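Local coordinates for DNA gyrase, B subunit, truncated (Myxococcus xanthus, PDB 3CWV), which probably takes part, as the B subunit of a type II topoisomerase, in the ATP-dependent breakage, passage and rejoining of double-stranded DNA, at residues 220-225 with 242-247; 177-182 with 201-206; 255-260 with 304-309; 249-254 with 295-300. One frame throughout, in Å; residues are numbered along the deposited sequence.

Interaction 1: 220-225 with 242-247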
loop_
_atom_site.group_PDB
_atom_site.type_symbol
_atom_site.label_atom_id
_atom_site.label_comp_id
_atom_site.label_asym_id
_atom_site.label_seq_id
_atom_site.Cartn_x
_atom_site.Cartn_y
_atom_site.Cartn_z
ATOM N N ARG A 220 18.220 1.794 -17.170
ATOM C CA ARG A 220 19.554 1.738 -16.600
ATOM C C ARG A 220 20.244 0.468 -17.119
ATOM O O ARG A 220 19.577 -0.458 -17.580
ATOM C CB ARG A 220 19.460 1.704 -15.073
ATOM C CG ARG A 220 19.118 3.030 -14.411
ATOM C CD ARG A 220 18.351 2.797 -13.113
ATOM N NE ARG A 220 18.832 3.618 -12.002
ATOM C CZ ARG A 220 18.383 4.838 -11.701
ATOM N NH1 ARG A 220 18.896 5.495 -10.667
ATOM N NH2 ARG A 220 17.427 5.410 -12.427
ATOM N N PRO A 221 21.583 0.417 -17.063
ATOM C CA PRO A 221 22.206 -0.810 -17.555
ATOM C C PRO A 221 22.209 -1.938 -16.521
ATOM O O PRO A 221 23.074 -1.989 -15.642
ATOM C CB PRO A 221 23.641 -0.366 -17.917
ATOM C CG PRO A 221 23.772 1.077 -17.462
ATOM C CD PRO A 221 22.580 1.402 -16.615
ATOM N N GLN A 222 21.247 -2.847 -16.645
ATOM C CA GLN A 222 21.079 -3.938 -15.687
ATOM C C GLN A 222 22.203 -4.980 -15.783
ATOM O O GLN A 222 22.531 -5.442 -16.878
ATOM C CB GLN A 222 19.708 -4.602 -15.884
ATOM C CG GLN A 222 18.528 -3.730 -15.443
ATOM C CD GLN A 222 17.192 -4.208 -15.963
ATOM O OE1 GLN A 222 17.123 -5.074 -16.840
ATOM N NE2 GLN A 222 16.108 -3.642 -15.422
ATOM N N LEU A 223 22.768 -5.362 -14.634
ATOM C CA LEU A 223 23.872 -6.328 -14.583
ATOM C C LEU A 223 23.408 -7.778 -14.637
ATOM O O LEU A 223 24.220 -8.702 -14.719
ATOM C CB LEU A 223 24.735 -6.103 -13.335
ATOM C CG LEU A 223 25.497 -4.783 -13.266
ATOM C CD1 LEU A 223 26.314 -4.724 -11.988
ATOM C CD2 LEU A 223 26.395 -4.613 -14.478
ATOM N N HIS A 224 22.101 -7.971 -14.560
ATOM C CA HIS A 224 21.496 -9.282 -14.669
ATOM C C HIS A 224 20.062 -9.071 -15.171
ATOM O O HIS A 224 19.470 -8.029 -14.895
ATOM C CB HIS A 224 21.556 -10.027 -13.322
ATOM C CG HIS A 224 21.087 -9.218 -12.144
ATOM N ND1 HIS A 224 19.855 -9.411 -11.558
ATOM C CD2 HIS A 224 21.695 -8.243 -11.428
ATOM C CE1 HIS A 224 19.717 -8.579 -10.539
ATOM N NE2 HIS A 224 20.821 -7.859 -10.439
ATOM N N PRO A 225 19.526 -10.032 -15.950
ATOM C CA PRO A 225 18.254 -9.850 -16.642
ATOM C C PRO A 225 17.001 -10.047 -15.794
ATOM O O PRO A 225 15.901 -9.738 -16.265
ATOM C CB PRO A 225 18.302 -10.930 -17.730
ATOM C CG PRO A 225 19.113 -12.018 -17.116
ATOM C CD PRO A 225 20.140 -11.340 -16.272
ATOM N N ALA A 242 12.891 -7.656 -3.520
ATOM C CA ALA A 242 13.498 -7.702 -4.871
ATOM C C ALA A 242 14.782 -6.888 -4.875
ATOM O O ALA A 242 14.821 -5.795 -4.316
ATOM C CB ALA A 242 12.544 -7.162 -5.918
ATOM N N LEU A 243 15.829 -7.408 -5.523
ATOM C CA LEU A 243 17.088 -6.672 -5.648
ATOM C C LEU A 243 17.560 -6.675 -7.111
ATOM O O LEU A 243 17.540 -7.705 -7.779
ATOM C CB LEU A 243 18.184 -7.271 -4.747
ATOM C CG LEU A 243 17.911 -7.347 -3.233
ATOM C CD1 LEU A 243 17.367 -8.724 -2.871
ATOM C CD2 LEU A 243 19.202 -7.101 -2.465
ATOM N N GLN A 244 18.013 -5.525 -7.579
ATOM C CA GLN A 244 18.401 -5.373 -8.972
ATOM C C GLN A 244 19.586 -4.425 -9.053
ATOM O O GLN A 244 19.467 -3.252 -8.694
ATOM C CB GLN A 244 17.228 -4.819 -9.805
ATOM C CG GLN A 244 17.595 -4.539 -11.272
ATOM C CD GLN A 244 17.912 -5.816 -12.018
ATOM O OE1 GLN A 244 17.056 -6.674 -12.167
ATOM N NE2 GLN A 244 19.159 -5.962 -12.457
ATOM N N TRP A 245 20.723 -4.952 -9.517
ATOM C CA TRP A 245 21.933 -4.178 -9.709
ATOM C C TRP A 245 22.052 -3.725 -11.149
ATOM O O TRP A 245 21.717 -4.463 -12.074
ATOM C CB TRP A 245 23.169 -4.994 -9.341
ATOM C CG TRP A 245 23.430 -5.092 -7.873
ATOM C CD1 TRP A 245 24.131 -4.211 -7.102
ATOM C CD2 TRP A 245 23.013 -6.142 -7.002
ATOM N NE1 TRP A 245 24.189 -4.654 -5.807
ATOM C CE2 TRP A 245 23.498 -5.835 -5.716
ATOM C CE3 TRP A 245 22.270 -7.311 -7.183
ATOM C CZ2 TRP A 245 23.263 -6.652 -4.614
ATOM C CZ3 TRP A 245 22.042 -8.126 -6.083
ATOM C CH2 TRP A 245 22.535 -7.786 -4.818
ATOM N N CYS A 246 22.520 -2.494 -11.312
ATOM C CA CYS A 246 22.749 -1.877 -12.603
ATOM C C CYS A 246 24.140 -1.267 -12.528
ATOM O O CYS A 246 24.686 -1.111 -11.440
ATOM C CB CYS A 246 21.709 -0.793 -12.877
ATOM S SG CYS A 246 20.002 -1.399 -12.938
ATOM N N GLU A 247 24.727 -0.921 -13.667
ATOM C CA GLU A 247 26.065 -0.346 -13.612
ATOM C C GLU A 247 26.048 1.175 -13.605
ATOM O O GLU A 247 26.417 1.828 -14.583
ATOM C CB GLU A 247 26.996 -0.923 -14.683
ATOM C CG GLU A 247 26.444 -0.945 -16.080
ATOM C CD GLU A 247 27.543 -0.807 -17.121
ATOM O OE1 GLU A 247 27.258 -0.310 -18.242
ATOM O OE2 GLU A 247 28.697 -1.188 -16.801
#

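Interaction 2: 177-182 with 201-206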
loop_
_atom_site.group_PDB
_atom_site.type_symbol
_atom_site.label_atom_id
_atom_site.label_comp_id
_atom_site.label_asym_id
_atom_site.label_seq_id
_atom_site.Cartn_x
_atom_site.Cartn_y
_atom_site.Cartn_z
ATOM N N ARG A 177 0.768 6.142 -6.763
ATOM C CA ARG A 177 0.371 5.352 -5.593
ATOM C C ARG A 177 -0.399 4.108 -6.040
ATOM O O ARG A 177 -0.305 3.036 -5.426
ATOM C CB ARG A 177 -0.457 6.193 -4.615
ATOM C CG ARG A 177 -1.014 5.447 -3.402
ATOM C CD ARG A 177 0.046 5.040 -2.371
ATOM N NE ARG A 177 0.782 6.192 -1.845
ATOM C CZ ARG A 177 0.795 6.593 -0.571
ATOM N NH1 ARG A 177 0.115 5.943 0.381
ATOM N NH2 ARG A 177 1.518 7.657 -0.248
ATOM N N CYS A 178 -1.156 4.241 -7.113
ATOM C CA CYS A 178 -1.892 3.100 -7.641
ATOM C C CYS A 178 -0.919 2.032 -8.179
ATOM O O CYS A 178 -1.096 0.832 -7.956
ATOM C CB CYS A 178 -2.840 3.553 -8.743
ATOM S SG CYS A 178 -4.319 4.429 -8.184
ATOM N N ASN A 179 0.106 2.489 -8.895
ATOM C CA ASN A 179 1.143 1.606 -9.423
ATOM C C ASN A 179 1.832 0.835 -8.285
ATOM O O ASN A 179 2.030 -0.382 -8.394
ATOM C CB ASN A 179 2.130 2.453 -10.253
ATOM C CG ASN A 179 3.103 1.621 -11.093
ATOM O OD1 ASN A 179 3.175 0.378 -11.015
ATOM N ND2 ASN A 179 3.889 2.330 -11.890
ATOM N N GLU A 180 2.172 1.533 -7.194
ATOM C CA GLU A 180 2.769 0.906 -6.023
ATOM C C GLU A 180 1.858 -0.139 -5.419
ATOM O O GLU A 180 2.314 -1.194 -5.022
ATOM C CB GLU A 180 2.991 1.919 -4.920
ATOM C CG GLU A 180 4.005 2.951 -5.199
ATOM C CD GLU A 180 4.151 3.890 -4.021
ATOM O OE1 GLU A 180 3.452 3.695 -2.988
ATOM O OE2 GLU A 180 4.958 4.828 -4.135
ATOM N N LEU A 181 0.579 0.194 -5.285
ATOM C CA LEU A 181 -0.402 -0.731 -4.726
ATOM C C LEU A 181 -0.487 -2.053 -5.541
ATOM O O LEU A 181 -0.523 -3.149 -4.961
ATOM C CB LEU A 181 -1.769 -0.048 -4.640
ATOM C CG LEU A 181 -2.991 -0.912 -4.323
ATOM C CD1 LEU A 181 -2.883 -1.511 -2.921
ATOM C CD2 LEU A 181 -4.292 -0.126 -4.472
ATOM N N ALA A 182 -0.509 -1.949 -6.872
ATOM C CA ALA A 182 -0.424 -3.147 -7.724
ATOM C C ALA A 182 0.832 -3.993 -7.464
ATOM O O ALA A 182 0.768 -5.232 -7.465
ATOM C CB ALA A 182 -0.517 -2.769 -9.217
ATOM N N THR A 201 -5.607 3.897 -16.786
ATOM C CA THR A 201 -4.415 3.043 -16.735
ATOM C C THR A 201 -4.692 1.866 -15.812
ATOM O O THR A 201 -5.178 2.067 -14.697
ATOM C CB THR A 201 -3.220 3.804 -16.200
ATOM O OG1 THR A 201 -3.092 5.031 -16.918
ATOM C CG2 THR A 201 -1.906 3.000 -16.333
ATOM N N LEU A 202 -4.387 0.656 -16.277
ATOM C CA LEU A 202 -4.560 -0.567 -15.491
ATOM C C LEU A 202 -3.205 -1.122 -15.195
ATOM O O LEU A 202 -2.405 -1.342 -16.122
ATOM C CB LEU A 202 -5.385 -1.634 -16.236
ATOM C CG LEU A 202 -5.312 -3.062 -15.620
ATOM C CD1 LEU A 202 -6.022 -3.172 -14.218
ATOM C CD2 LEU A 202 -5.833 -4.179 -16.602
ATOM N N TRP A 203 -2.917 -1.319 -13.906
ATOM C CA TRP A 203 -1.709 -2.040 -13.500
ATOM C C TRP A 203 -2.100 -3.422 -13.000
ATOM O O TRP A 203 -3.060 -3.567 -12.260
ATOM C CB TRP A 203 -0.976 -1.300 -12.377
ATOM C CG TRP A 203 -0.435 0.007 -12.814
ATOM C CD1 TRP A 203 0.775 0.227 -13.408
ATOM C CD2 TRP A 203 -1.066 1.287 -12.695
ATOM N NE1 TRP A 203 0.940 1.568 -13.672
ATOM C CE2 TRP A 203 -0.171 2.247 -13.243
ATOM C CE3 TRP A 203 -2.306 1.719 -12.203
ATOM C CZ2 TRP A 203 -0.475 3.605 -13.297
ATOM C CZ3 TRP A 203 -2.611 3.059 -12.257
ATOM C CH2 TRP A 203 -1.695 3.999 -12.801
ATOM N N HIS A 204 -1.354 -4.431 -13.421
ATOM C CA HIS A 204 -1.506 -5.769 -12.907
ATOM C C HIS A 204 -0.081 -6.327 -12.912
ATOM O O HIS A 204 0.529 -6.510 -13.978
ATOM C CB HIS A 204 -2.500 -6.579 -13.757
ATOM C CG HIS A 204 -2.617 -8.013 -13.334
ATOM N ND1 HIS A 204 -2.320 -9.065 -14.172
ATOM C CD2 HIS A 204 -2.954 -8.563 -12.148
ATOM C CE1 HIS A 204 -2.481 -10.203 -13.524
ATOM N NE2 HIS A 204 -2.869 -9.928 -12.293
ATOM N N LEU A 205 0.496 -6.456 -11.717
ATOM C CA LEU A 205 1.892 -6.854 -11.575
ATOM C C LEU A 205 1.962 -8.199 -10.835
ATOM O O LEU A 205 2.272 -8.242 -9.649
ATOM C CB LEU A 205 2.716 -5.756 -10.864
ATOM C CG LEU A 205 3.175 -4.533 -11.705
ATOM C CD1 LEU A 205 2.003 -3.650 -12.114
ATOM C CD2 LEU A 205 4.237 -3.686 -10.969
ATOM N N PRO A 206 1.669 -9.312 -11.537
ATOM C CA PRO A 206 1.671 -10.600 -10.822
ATOM C C PRO A 206 3.051 -10.936 -10.256
ATOM O O PRO A 206 3.152 -11.657 -9.273
ATOM C CB PRO A 206 1.222 -11.618 -11.881
ATOM C CG PRO A 206 1.425 -10.943 -13.221
ATOM C CD PRO A 206 1.356 -9.449 -12.976
HETATM O O HOH W 1 -0.723 -6.544 -9.156
#

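Interaction 3: 255-260 with 304-309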
loop_
_atom_site.group_PDB
_atom_site.type_symbol
_atom_site.label_atom_id
_atom_site.label_comp_id
_atom_site.label_asym_id
_atom_site.label_seq_id
_atom_site.Cartn_x
_atom_site.Cartn_y
_atom_site.Cartn_z
ATOM N N SER A 255 11.281 0.650 1.326
ATOM C CA SER A 255 10.763 -0.374 2.245
ATOM C C SER A 255 9.355 0.001 2.679
ATOM O O SER A 255 9.018 1.193 2.727
ATOM C CB SER A 255 11.670 -0.565 3.449
ATOM O OG SER A 255 11.899 0.650 4.109
ATOM N N PHE A 256 8.539 -1.015 2.959
ATOM C CA PHE A 256 7.123 -0.825 3.267
ATOM C C PHE A 256 6.709 -1.762 4.383
ATOM O O PHE A 256 7.265 -2.840 4.509
ATOM C CB PHE A 256 6.252 -1.163 2.043
ATOM C CG PHE A 256 6.549 -0.321 0.837
ATOM C CD1 PHE A 256 5.807 0.818 0.577
ATOM C CD2 PHE A 256 7.604 -0.655 -0.013
ATOM C CE1 PHE A 256 6.090 1.615 -0.535
ATOM C CE2 PHE A 256 7.923 0.134 -1.105
ATOM C CZ PHE A 256 7.152 1.264 -1.384
ATOM N N ALA A 257 5.734 -1.346 5.187
ATOM C CA ALA A 257 5.047 -2.267 6.096
ATOM C C ALA A 257 3.581 -2.046 5.831
ATOM O O ALA A 257 3.090 -0.902 5.901
ATOM C CB ALA A 257 5.395 -1.960 7.528
ATOM N N ASN A 258 2.880 -3.119 5.474
ATOM C CA ASN A 258 1.530 -2.986 4.921
ATOM C C ASN A 258 1.381 -1.848 3.904
ATOM O O ASN A 258 0.445 -1.018 3.997
ATOM C CB ASN A 258 0.466 -2.869 6.026
ATOM C CG ASN A 258 0.180 -4.202 6.696
ATOM O OD1 ASN A 258 0.708 -5.222 6.293
ATOM N ND2 ASN A 258 -0.656 -4.194 7.722
ATOM N N ALA A 259 2.296 -1.819 2.942
ATOM C CA ALA A 259 2.150 -0.933 1.776
ATOM C C ALA A 259 2.206 0.552 2.118
ATOM O O ALA A 259 1.909 1.392 1.265
ATOM C CB ALA A 259 0.857 -1.256 0.964
ATOM N N VAL A 260 2.572 0.876 3.357
ATOM C CA VAL A 260 2.959 2.249 3.685
ATOM C C VAL A 260 4.473 2.323 3.913
ATOM O O VAL A 260 5.083 1.441 4.542
ATOM C CB VAL A 260 2.204 2.824 4.904
ATOM C CG1 VAL A 260 0.686 2.935 4.602
ATOM C CG2 VAL A 260 2.460 1.996 6.152
ATOM N N VAL A 304 11.893 -3.838 -0.175
ATOM C CA VAL A 304 11.590 -4.780 0.900
ATOM C C VAL A 304 10.221 -4.431 1.523
ATOM O O VAL A 304 10.060 -3.358 2.071
ATOM C CB VAL A 304 12.672 -4.723 2.018
ATOM C CG1 VAL A 304 12.291 -5.681 3.155
ATOM C CG2 VAL A 304 14.104 -5.025 1.461
ATOM N N ALA A 305 9.242 -5.334 1.430
ATOM C CA ALA A 305 7.884 -5.060 1.889
ATOM C C ALA A 305 7.459 -6.162 2.853
ATOM O O ALA A 305 7.515 -7.342 2.510
ATOM C CB ALA A 305 6.892 -5.019 0.698
ATOM N N VAL A 306 7.047 -5.772 4.057
ATOM C CA VAL A 306 6.494 -6.758 4.997
ATOM C C VAL A 306 5.017 -6.464 5.149
ATOM O O VAL A 306 4.593 -5.330 5.009
ATOM C CB VAL A 306 7.267 -6.777 6.352
ATOM C CG1 VAL A 306 7.162 -5.428 7.068
ATOM C CG2 VAL A 306 6.788 -7.945 7.256
ATOM N N SER A 307 4.202 -7.487 5.360
ATOM C CA SER A 307 2.795 -7.219 5.529
ATOM C C SER A 307 2.255 -8.228 6.545
ATOM O O SER A 307 2.876 -9.273 6.743
ATOM C CB SER A 307 2.079 -7.336 4.174
ATOM O OG SER A 307 1.999 -8.697 3.732
ATOM N N GLY A 308 1.132 -7.911 7.186
ATOM C CA GLY A 308 0.544 -8.802 8.178
ATOM C C GLY A 308 -0.593 -8.075 8.896
ATOM O O GLY A 308 -0.915 -6.926 8.555
ATOM N N PRO A 309 -1.186 -8.719 9.919
ATOM C CA PRO A 309 -2.259 -8.050 10.672
ATOM C C PRO A 309 -1.780 -6.668 11.153
ATOM O O PRO A 309 -0.631 -6.550 11.611
ATOM C CB PRO A 309 -2.487 -8.996 11.859
ATOM C CG PRO A 309 -2.094 -10.378 11.306
ATOM C CD PRO A 309 -0.884 -10.070 10.438
HETATM O O HOH W 2 4.019 -4.039 2.473
#

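Interaction 4: 249-254 with 295-300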
loop_
_atom_site.group_PDB
_atom_site.type_symbol
_atom_site.label_atom_id
_atom_site.label_comp_id
_atom_site.label_asym_id
_atom_site.label_seq_id
_atom_site.Cartn_x
_atom_site.Cartn_y
_atom_site.Cartn_z
ATOM N N GLU A 249 25.896 4.685 -10.343
ATOM C CA GLU A 249 26.331 5.067 -9.009
ATOM C C GLU A 249 25.175 5.133 -8.009
ATOM O O GLU A 249 25.376 4.983 -6.799
ATOM C CB GLU A 249 27.059 6.416 -9.066
ATOM C CG GLU A 249 28.159 6.591 -8.009
ATOM C CD GLU A 249 29.313 5.605 -8.180
ATOM O OE1 GLU A 249 30.052 5.380 -7.194
ATOM O OE2 GLU A 249 29.481 5.054 -9.292
ATOM N N ASP A 250 23.971 5.350 -8.528
ATOM C CA ASP A 250 22.811 5.621 -7.698
ATOM C C ASP A 250 22.326 4.369 -6.982
ATOM O O ASP A 250 22.434 3.268 -7.506
ATOM C CB ASP A 250 21.688 6.203 -8.553
ATOM C CG ASP A 250 22.146 7.390 -9.381
ATOM O OD1 ASP A 250 21.431 7.747 -10.340
ATOM O OD2 ASP A 250 23.219 7.964 -9.073
ATOM N N SER A 251 21.795 4.561 -5.783
ATOM C CA SER A 251 21.273 3.476 -4.959
ATOM C C SER A 251 19.837 3.823 -4.600
ATOM O O SER A 251 19.535 4.981 -4.324
ATOM C CB SER A 251 22.102 3.345 -3.682
ATOM O OG SER A 251 21.930 2.073 -3.075
ATOM N N THR A 252 18.955 2.828 -4.634
ATOM C CA THR A 252 17.565 3.026 -4.252
ATOM C C THR A 252 17.139 1.910 -3.294
ATOM O O THR A 252 17.290 0.729 -3.599
ATOM C CB THR A 252 16.647 3.078 -5.506
ATOM O OG1 THR A 252 16.951 4.258 -6.263
ATOM C CG2 THR A 252 15.165 3.092 -5.125
ATOM N N LEU A 253 16.629 2.295 -2.124
ATOM C CA LEU A 253 16.126 1.321 -1.154
ATOM C C LEU A 253 14.742 1.775 -0.685
ATOM O O LEU A 253 14.620 2.780 0.012
ATOM C CB LEU A 253 17.110 1.158 0.017
ATOM C CG LEU A 253 16.853 0.080 1.089
ATOM C CD1 LEU A 253 16.271 -1.175 0.501
ATOM C CD2 LEU A 253 18.112 -0.259 1.850
ATOM N N LEU A 254 13.707 1.056 -1.123
ATOM C CA LEU A 254 12.315 1.363 -0.773
ATOM C C LEU A 254 11.804 0.272 0.161
ATOM O O LEU A 254 11.897 -0.912 -0.172
ATOM C CB LEU A 254 11.443 1.319 -2.026
ATOM C CG LEU A 254 11.249 2.511 -2.978
ATOM C CD1 LEU A 254 12.261 3.647 -2.828
ATOM C CD2 LEU A 254 11.110 2.033 -4.437
ATOM N N ARG A 295 28.860 0.142 -0.028
ATOM C CA ARG A 295 29.572 -0.436 -1.169
ATOM C C ARG A 295 28.693 -1.457 -1.882
ATOM O O ARG A 295 28.477 -1.367 -3.095
ATOM C CB ARG A 295 30.897 -1.081 -0.727
ATOM C CG ARG A 295 32.073 -0.104 -0.635
ATOM N N VAL A 296 28.179 -2.420 -1.119
ATOM C CA VAL A 296 27.303 -3.459 -1.658
ATOM C C VAL A 296 26.141 -2.858 -2.452
ATOM O O VAL A 296 25.764 -3.390 -3.493
ATOM C CB VAL A 296 26.767 -4.381 -0.545
ATOM C CG1 VAL A 296 25.784 -5.408 -1.106
ATOM C CG2 VAL A 296 27.912 -5.090 0.144
ATOM N N ALA A 297 25.609 -1.730 -1.979
ATOM C CA ALA A 297 24.406 -1.110 -2.569
ATOM C C ALA A 297 24.637 -0.186 -3.769
ATOM O O ALA A 297 23.677 0.389 -4.302
ATOM C CB ALA A 297 23.619 -0.361 -1.490
ATOM N N GLN A 298 25.898 -0.006 -4.177
ATOM C CA GLN A 298 26.187 0.826 -5.352
ATOM C C GLN A 298 25.508 0.230 -6.574
ATOM O O GLN A 298 25.688 -0.939 -6.864
ATOM C CB GLN A 298 27.692 0.963 -5.568
ATOM C CG GLN A 298 28.305 2.073 -4.741
ATOM C CD GLN A 298 29.780 1.851 -4.445
ATOM O OE1 GLN A 298 30.454 1.044 -5.101
ATOM N NE2 GLN A 298 30.291 2.568 -3.443
ATOM N N GLY A 299 24.688 1.026 -7.254
ATOM C CA GLY A 299 23.918 0.538 -8.395
ATOM C C GLY A 299 22.743 -0.375 -8.063
ATOM O O GLY A 299 22.073 -0.873 -8.970
ATOM N N LEU A 300 22.485 -0.587 -6.775
ATOM C CA LEU A 300 21.357 -1.423 -6.329
ATOM C C LEU A 300 20.030 -0.667 -6.229
ATOM O O LEU A 300 19.945 0.383 -5.583
ATOM C CB LEU A 300 21.649 -2.069 -4.966
ATOM C CG LEU A 300 20.562 -2.981 -4.369
ATOM C CD1 LEU A 300 20.163 -4.090 -5.341
ATOM C CD2 LEU A 300 20.988 -3.571 -3.043
#

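Interaction 1: 220-225 with 242-247
Gln244 and His224 meet flat side to flat side. The Gln244 chain leaves the backbone extended and bends at chi2, and its amide lies at 22° to the imidazole plane. NE2 sits 3.2 Å above one face of the His224 ring, toward the rim. It donates to two carbonyls, His224 O at 3.2 Å and Trp245 O at 3.0 Å.

At Trp245, the backbone N gives a nearly straight bond to His224 NE2, 3.1 Å long, from a position tilted out of the imidazole plane. ND1 bonds to Glu226 O, so the imidazole is probably protonated on ND1. Trp245 O also takes Leu223 N at 2.9 Å, and this donor reaches it from the face opposite Gln244 NE2. An alanine in place of His224 would probably leave Trp245 N without its acceptor and the Gln244 amide without the ring beneath it.

Cys246 forms a single beta bridge with Gln222. Its SG rests against Gln222 CG at 3.7 Å and against Arg220 CB. Glu247 N then bonds to Pro221 O at 2.8 Å. The Glu247 side chain crosses the proline at about a right angle, with CG 3.4 Å from Pro221 CB.

In the sheet of the S5-like transducer domain of the GyrB family, the loop thus takes over the edge of strand 237-245 where strand 228-234, paired at Leu243 with Val228, leaves off. Strand 300-307 flanks the other edge. Helix 208-217 packs on Gln222, Gln244 and Cys246, while helix 267-284 meets Leu243 and Trp245.

Interaction 2: 177-182 with 201-206
The Trp203 indole lies between Asn179 on one face and the Thr201 methyl, CG2, on the other. Asn179 CB makes a CH-pi contact 3.9 Å from the centroid of the five-membered ring. With CG anti to the backbone N (chi1 -168°), the Asn179 amide carbon lies over the same face, 3.4 Å from Trp203 NE1, and the amide plane is only 19° from parallel to the ring. At the far end of the indole, CZ3 comes within 3.6 Å of Cys178 CB, obliquely.

Ala182 CB fits beside the root of the tryptophan, 3.5 Å from Trp203 CB, and also meets Leu205 CD1 at 3.9 Å. A water joins the backbones here, 2.6 Å from Ala182 O and 2.8 Å from Leu205 N. An alanine in place of Trp203 would probably open a gap between Asn179 and Thr201 and leave the Asn179 amide free to turn.

This is helix-on-sheet packing in the ATPase domain, whose mixed sheet ends at strand 199-204. Residues 177-182 of helix 171-184 run 25° from residues 201-204 of that strand, and Cys178 and Leu181 touch Val190 on the adjoining strand 189-194. Helix 28-47 packs on Arg177 and Leu181, and helix 208-217 touches Leu205.

Interaction 3: 255-260 with 304-309
Phe256 and Val304 bond in the later part of a parallel strand pair in the five-stranded sheet of the S5-like transducer domain. Phe256 N bonds to Val304 O at 2.9 Å. Phe256 O takes Val306 N at 3.0 Å, and Asn258 N reaches Val306 O at 2.8 Å. The bonds zigzag between the strands, as parallel pairing requires.

Side chains pack along both faces. Phe256 CB and Ala305 CB are 4.1 Å apart on one, Ala257 CB and Val306 CG1 3.9 Å apart on the other. Leu184 of helix 171-184 packs on Phe256 and Ala305. Helix 267-284, which lies between the two strands in the chain, packs through His268 on Ser255, Val304 and Val306.

Past Ala257 the first strand folds back in a type I' turn, with Asn258 at its second position in a left-handed backbone conformation (phi 42°). A water there accepts from Ala259 N and donates to Val306 O, which thus serves two donors. Ser307 CB also rests near Asn258 OD1. Tyr43 of helix 28-47 touches Asn258 and Ser307.

The turn leaves the Asn258 amide facing segment 304-309. It clasps the backbone of one glycine: OD1 accepts Gly308 N at 2.9 Å on a lone pair, and ND2 donates to Gly308 O at 2.9 Å, in the plane of the amide.

Interaction 4: 249-254 with 295-300
Ser251 turns its hydroxyl onto Ala297 O, with OG anti to the backbone N (chi1 -161°). On the other side, Ala297 to Leu300 form a type II beta turn, with Gly299 at positive phi (73°). The turn brings Ala297 O and Leu300 O both up to the segment 249-254.

Ser251 OG donates to Ala297 O at 2.7 Å. It stands above the carbonyl plane, 43° out of it. Leu300 N, which closes the turn, reaches the same oxygen at 2.9 Å from the opposite face. Two donors therefore grip Ala297 O. The hydroxyl also lies 3.4 Å from Ala297 CB.

One residue on, Thr252 N gives a nearly straight bond to Leu300 O at 2.8 Å. This bond starts the pairing of strand 252-257 with strand 300-307. Ser251 CA adds a weaker C-H contact, 3.4 Å from Leu300 O. One residue earlier, Asp250 O lies 3.2 Å from Gly299 CA, in another C-H contact.

The turn links helix 293-296 to strand 300-307. Just before the turn, Val296 O accepts Trp245 NE1; within it, Gln298 O accepts Arg356 NH1. Leu300 packs on Leu243 and Trp245.

The contact is thus chiefly polar and made with main-chain atoms. Ser251 is the residue whose side chain bonds across it, so the hydroxyl probably helps fix the turn where the two strands begin to pair.

Overall arrangement
Interaction 2 comes first along the chain and belongs to the eight-stranded sheet of the ATPase domain. Interaction 1 follows, and interactions 3 and 4 interleave after it; these three share the five-stranded transducer sheet. Interactions 3 and 4 hold the two ends of one parallel strand pair, 252-257 with 300-307, with centres 20 Å apart. Interaction 1 lies about 10 Å from interaction 4, centre to centre, and touches it through Cys246 N and Gly299 O, 2.9 Å apart. At the other end, interaction 3 approaches interaction 2, about 16 Å away between centres, where Glu180 packs on Phe256. The transducer sheet thus reaches from the domain interface to its far end.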